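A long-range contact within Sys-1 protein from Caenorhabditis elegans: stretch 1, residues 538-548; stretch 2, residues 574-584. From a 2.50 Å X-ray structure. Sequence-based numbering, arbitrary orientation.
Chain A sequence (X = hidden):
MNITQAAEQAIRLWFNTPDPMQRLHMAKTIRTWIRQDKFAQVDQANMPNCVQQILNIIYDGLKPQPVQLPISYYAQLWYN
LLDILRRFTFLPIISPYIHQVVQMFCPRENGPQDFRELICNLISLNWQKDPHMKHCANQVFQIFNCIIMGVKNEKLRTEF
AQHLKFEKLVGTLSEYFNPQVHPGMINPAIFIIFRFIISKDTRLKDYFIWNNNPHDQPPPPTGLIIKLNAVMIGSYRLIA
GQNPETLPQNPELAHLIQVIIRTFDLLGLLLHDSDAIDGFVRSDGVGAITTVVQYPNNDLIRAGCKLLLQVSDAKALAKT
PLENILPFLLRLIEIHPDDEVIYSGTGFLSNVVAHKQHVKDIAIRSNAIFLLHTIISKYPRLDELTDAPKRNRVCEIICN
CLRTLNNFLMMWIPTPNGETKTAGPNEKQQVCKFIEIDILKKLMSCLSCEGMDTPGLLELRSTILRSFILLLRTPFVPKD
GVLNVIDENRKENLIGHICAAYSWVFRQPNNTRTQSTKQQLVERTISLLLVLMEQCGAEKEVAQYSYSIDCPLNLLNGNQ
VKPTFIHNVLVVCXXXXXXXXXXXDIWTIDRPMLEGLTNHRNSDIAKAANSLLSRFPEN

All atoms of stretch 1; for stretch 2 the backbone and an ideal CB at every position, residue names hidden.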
# COMPACT_ATOMS: atom_id res chain seq x y z
N ALA A 538 -2.53 40.78 15.60
CA ALA A 538 -3.99 40.79 15.51
C ALA A 538 -4.67 40.26 16.76
O ALA A 538 -5.74 39.64 16.69
CB ALA A 538 -4.44 40.01 14.28
N GLU A 539 -4.06 40.51 17.91
CA GLU A 539 -4.62 40.06 19.18
C GLU A 539 -6.10 40.42 19.34
O GLU A 539 -6.91 39.55 19.65
CB GLU A 539 -3.79 40.58 20.34
CG GLU A 539 -3.75 39.64 21.51
CD GLU A 539 -2.70 40.02 22.53
OE1 GLU A 539 -1.51 39.74 22.30
OE2 GLU A 539 -3.07 40.59 23.57
N LYS A 540 -6.46 41.68 19.09
CA LYS A 540 -7.86 42.13 19.13
C LYS A 540 -8.74 41.32 18.19
O LYS A 540 -9.74 40.75 18.61
CB LYS A 540 -7.98 43.60 18.73
CG LYS A 540 -7.88 44.59 19.86
CD LYS A 540 -9.24 44.98 20.41
CE LYS A 540 -9.11 45.96 21.59
NZ LYS A 540 -10.44 46.38 22.13
N GLU A 541 -8.35 41.29 16.92
CA GLU A 541 -9.12 40.68 15.85
C GLU A 541 -9.39 39.19 16.12
O GLU A 541 -10.52 38.73 15.96
CB GLU A 541 -8.39 40.88 14.50
CG GLU A 541 -9.26 40.70 13.24
CD GLU A 541 -8.49 40.86 11.90
OE1 GLU A 541 -9.14 40.78 10.83
OE2 GLU A 541 -7.25 41.08 11.91
N VAL A 542 -8.36 38.46 16.53
CA VAL A 542 -8.52 37.03 16.82
C VAL A 542 -9.52 36.80 17.94
O VAL A 542 -10.41 35.95 17.83
CB VAL A 542 -7.17 36.33 17.15
CG1 VAL A 542 -7.40 34.97 17.74
CG2 VAL A 542 -6.31 36.21 15.91
N ALA A 543 -9.37 37.56 19.02
CA ALA A 543 -10.26 37.43 20.16
C ALA A 543 -11.70 37.70 19.76
O ALA A 543 -12.58 36.88 20.03
CB ALA A 543 -9.83 38.36 21.26
N GLN A 544 -11.96 38.82 19.10
CA GLN A 544 -13.35 39.14 18.76
C GLN A 544 -13.91 38.25 17.66
O GLN A 544 -15.11 37.98 17.64
CB GLN A 544 -13.59 40.65 18.56
CG GLN A 544 -12.99 41.26 17.32
CD GLN A 544 -12.73 42.77 17.46
OE1 GLN A 544 -13.26 43.44 18.36
NE2 GLN A 544 -11.90 43.31 16.56
N TYR A 545 -13.06 37.75 16.76
CA TYR A 545 -13.53 36.78 15.77
C TYR A 545 -13.65 35.34 16.32
O TYR A 545 -13.99 34.43 15.57
CB TYR A 545 -12.67 36.80 14.51
CG TYR A 545 -13.00 37.91 13.53
CD1 TYR A 545 -13.98 37.74 12.56
CD2 TYR A 545 -12.33 39.14 13.59
CE1 TYR A 545 -14.28 38.77 11.65
CE2 TYR A 545 -12.62 40.16 12.69
CZ TYR A 545 -13.59 39.97 11.73
OH TYR A 545 -13.87 40.99 10.84
N SER A 546 -13.39 35.15 17.61
CA SER A 546 -13.48 33.82 18.23
C SER A 546 -14.71 33.58 19.10
O SER A 546 -14.70 32.67 19.94
CB SER A 546 -12.23 33.54 19.05
OG SER A 546 -11.15 33.30 18.18
N TYR A 547 -15.75 34.38 18.91
CA TYR A 547 -17.00 34.24 19.66
C TYR A 547 -17.64 32.85 19.47
O TYR A 547 -18.30 32.34 20.36
CB TYR A 547 -17.98 35.36 19.27
CG TYR A 547 -18.37 35.30 17.82
CD1 TYR A 547 -17.56 35.87 16.85
CD2 TYR A 547 -19.52 34.64 17.42
CE1 TYR A 547 -17.89 35.80 15.51
CE2 TYR A 547 -19.87 34.56 16.08
CZ TYR A 547 -19.04 35.15 15.13
OH TYR A 547 -19.37 35.08 13.78
N SER A 548 -17.43 32.24 18.31
CA SER A 548 -17.88 30.86 18.03
C SER A 548 -17.26 29.79 18.93
O SER A 548 -17.84 28.72 19.09
CB SER A 548 -17.62 30.49 16.57
OG SER A 548 -16.46 31.17 16.09
N UNK A 574 -6.48 34.19 28.57
CA UNK A 574 -6.16 35.47 29.15
C UNK A 574 -6.16 36.57 28.10
O UNK A 574 -6.66 37.66 28.35
CB UNK A 574 -4.80 35.41 29.85
N UNK A 575 -5.60 36.28 26.93
CA UNK A 575 -5.59 37.25 25.84
C UNK A 575 -6.98 37.52 25.26
O UNK A 575 -7.26 38.64 24.81
CB UNK A 575 -4.66 36.76 24.73
N UNK A 576 -7.85 36.51 25.26
CA UNK A 576 -9.23 36.73 24.82
C UNK A 576 -9.96 37.68 25.78
O UNK A 576 -10.71 38.56 25.35
CB UNK A 576 -9.98 35.40 24.72
N UNK A 577 -9.73 37.51 27.08
CA UNK A 577 -10.44 38.29 28.09
C UNK A 577 -9.90 39.71 28.22
O UNK A 577 -10.63 40.60 28.64
CB UNK A 577 -10.36 37.58 29.44
N UNK A 578 -8.64 39.92 27.83
CA UNK A 578 -8.07 41.26 27.76
C UNK A 578 -8.82 42.11 26.74
O UNK A 578 -8.94 43.32 26.93
CB UNK A 578 -6.58 41.19 27.40
N UNK A 579 -9.33 41.49 25.68
CA UNK A 579 -10.06 42.23 24.63
C UNK A 579 -11.58 42.02 24.62
O UNK A 579 -12.33 42.86 24.12
CB UNK A 579 -9.51 41.83 23.26
N UNK A 580 -12.05 40.91 25.18
CA UNK A 580 -13.49 40.68 25.33
C UNK A 580 -13.79 40.34 26.78
O UNK A 580 -14.05 39.17 27.09
CB UNK A 580 -13.97 39.56 24.40
N UNK A 581 -13.75 41.35 27.66
CA UNK A 581 -13.82 41.19 29.13
C UNK A 581 -15.05 40.42 29.63
O UNK A 581 -14.96 39.66 30.60
CB UNK A 581 -13.81 42.57 29.79
N UNK A 582 -16.18 40.61 28.96
CA UNK A 582 -17.45 40.08 29.43
C UNK A 582 -17.58 38.57 29.22
O UNK A 582 -18.42 37.94 29.86
CB UNK A 582 -18.60 40.80 28.72
N UNK A 583 -16.76 38.00 28.35
CA UNK A 583 -16.74 36.54 28.17
C UNK A 583 -16.41 35.79 29.46
O UNK A 583 -16.79 34.63 29.62
CB UNK A 583 -15.72 36.16 27.09
N UNK A 584 -15.73 36.48 30.37
CA UNK A 584 -15.38 35.91 31.67
C UNK A 584 -16.62 35.58 32.49
O UNK A 584 -16.67 34.56 33.17
CB UNK A 584 -14.48 36.88 32.45

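Helix 539-544 meets the helical segment 574-579 nearly at right angles (95°), and the CA atoms of Ala-543 and position 576 lie 4.8 Å apart, the closest pair in the backbone register.

Position 574 is helical, and its ideal CB has nothing of stretch 1 within 5.5 Å; many residues would fit. It is Asp-574, whose carboxylate is hydrogen-bonded elsewhere in the structure.

At 575 the CA-to-CB bond points toward stretch 1, and the ideal CB lies 4.3 Å from Glu-539 OE2. A basic side chain would answer this acid, though a polar donor could also serve. The residue is Lys-575, which places NZ 3.0 Å from Glu-539 OE1, a hydrogen-bonded salt bridge.

Position 576 directs its CB sideways, 4.6 Å from Ala-543 CB. The small methyl permits close backbone approach and favours an apolar partner: alanine, valine, leucine or isoleucine. Ile-576 brings CG1 to 4.3 Å from Ala-543 CB.

Position 577 points away and is little constrained by stretch 1; it is Leu-577. At 578 the bond runs sideways, with the ideal CB 5.2 Å from Glu-539 OE2, so a neutral or basic group might be expected. Glu-578 instead leaves its OE2 4.1 Å from Glu-539 OE2, a proximity of like charges.

Position 579 points toward stretch 1, its ideal CB near Ala-543 CB (4.0 Å) and Lys-540 CD (4.3 Å). A flat side chain could lie along the helix backbone, and a polar one could reach Glu-539. His-579 lays one ring face over Lys-540 CA, which sits 4.2 Å from the ring centroid in a CH-pi contact. His-579 ND1 donates to Lys-575 O (3.0 Å), and its CE1 lies 3.0 Å from Glu-539 OE2.

At 580, phi/psi of -127/75 are not helical, and the CB points toward Ala-543 and Gln-544. A small or medium side chain suits this space. Cys-580 packs SG 4.2 Å from Ala-543 CB and 4.0 Å from Gln-544 CA.

Positions 581 and 582 lie out of reach within a type I turn spanning 580-583; proline suits the phi of -56° at 581, and stretch 1 leaves 582 free for most residues; they are Pro-581 and Thr-582.

Position 583 points toward stretch 1 from a distance, where the carbonyls of Ala-543, Gln-544 and Ser-546 offer acceptors. A long donor such as lysine or arginine would suit. Arg-583 extends NH2 to Ala-543 O (3.0 Å, a weak hydrogen bond), with Tyr-547 CA over one guanidinium face.

Position 584 is out of reach, so many residues would fit; it is Ala-584.

Stretch 2 (574-584) DKILEHCPTRA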
# COMPACT_ATOMS: atom_id res chain seq x y z
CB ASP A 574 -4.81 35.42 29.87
CG ASP A 574 -4.56 36.65 30.72
OD1 ASP A 574 -5.27 36.81 31.75
OD2 ASP A 574 -3.68 37.45 30.35
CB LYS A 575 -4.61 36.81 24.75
CG LYS A 575 -3.16 36.98 25.13
CD LYS A 575 -2.25 36.45 24.04
CE LYS A 575 -0.77 36.61 24.41
NZ LYS A 575 -0.37 38.04 24.52
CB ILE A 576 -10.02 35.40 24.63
CG1 ILE A 576 -9.50 34.61 23.43
CG2 ILE A 576 -11.51 35.68 24.41
CD1 ILE A 576 -9.87 33.15 23.48
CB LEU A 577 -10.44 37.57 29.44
CG LEU A 577 -11.17 36.23 29.41
CD1 LEU A 577 -11.13 35.53 30.75
CD2 LEU A 577 -12.61 36.41 28.95
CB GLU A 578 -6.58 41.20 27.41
CG GLU A 578 -5.80 42.52 27.57
CD GLU A 578 -4.28 42.35 27.35
OE1 GLU A 578 -3.68 41.38 27.90
OE2 GLU A 578 -3.68 43.19 26.62
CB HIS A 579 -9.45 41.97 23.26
CG HIS A 579 -7.98 42.24 23.18
ND1 HIS A 579 -7.04 41.23 23.26
CD2 HIS A 579 -7.28 43.39 23.04
CE1 HIS A 579 -5.83 41.76 23.18
NE2 HIS A 579 -5.95 43.07 23.05
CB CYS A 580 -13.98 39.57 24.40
SG CYS A 580 -13.52 39.81 22.66
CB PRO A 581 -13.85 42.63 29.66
CG PRO A 581 -13.32 43.48 28.55
CD PRO A 581 -13.66 42.78 27.28
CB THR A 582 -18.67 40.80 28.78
OG1 THR A 582 -18.73 40.48 27.39
CG2 THR A 582 -18.58 42.33 28.93
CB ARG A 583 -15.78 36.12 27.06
CG ARG A 583 -16.38 36.22 25.70
CD ARG A 583 -15.46 35.69 24.65
NE ARG A 583 -15.61 36.49 23.44
CZ ARG A 583 -15.03 36.23 22.28
NH1 ARG A 583 -14.23 35.18 22.12
NH2 ARG A 583 -15.26 37.05 21.26
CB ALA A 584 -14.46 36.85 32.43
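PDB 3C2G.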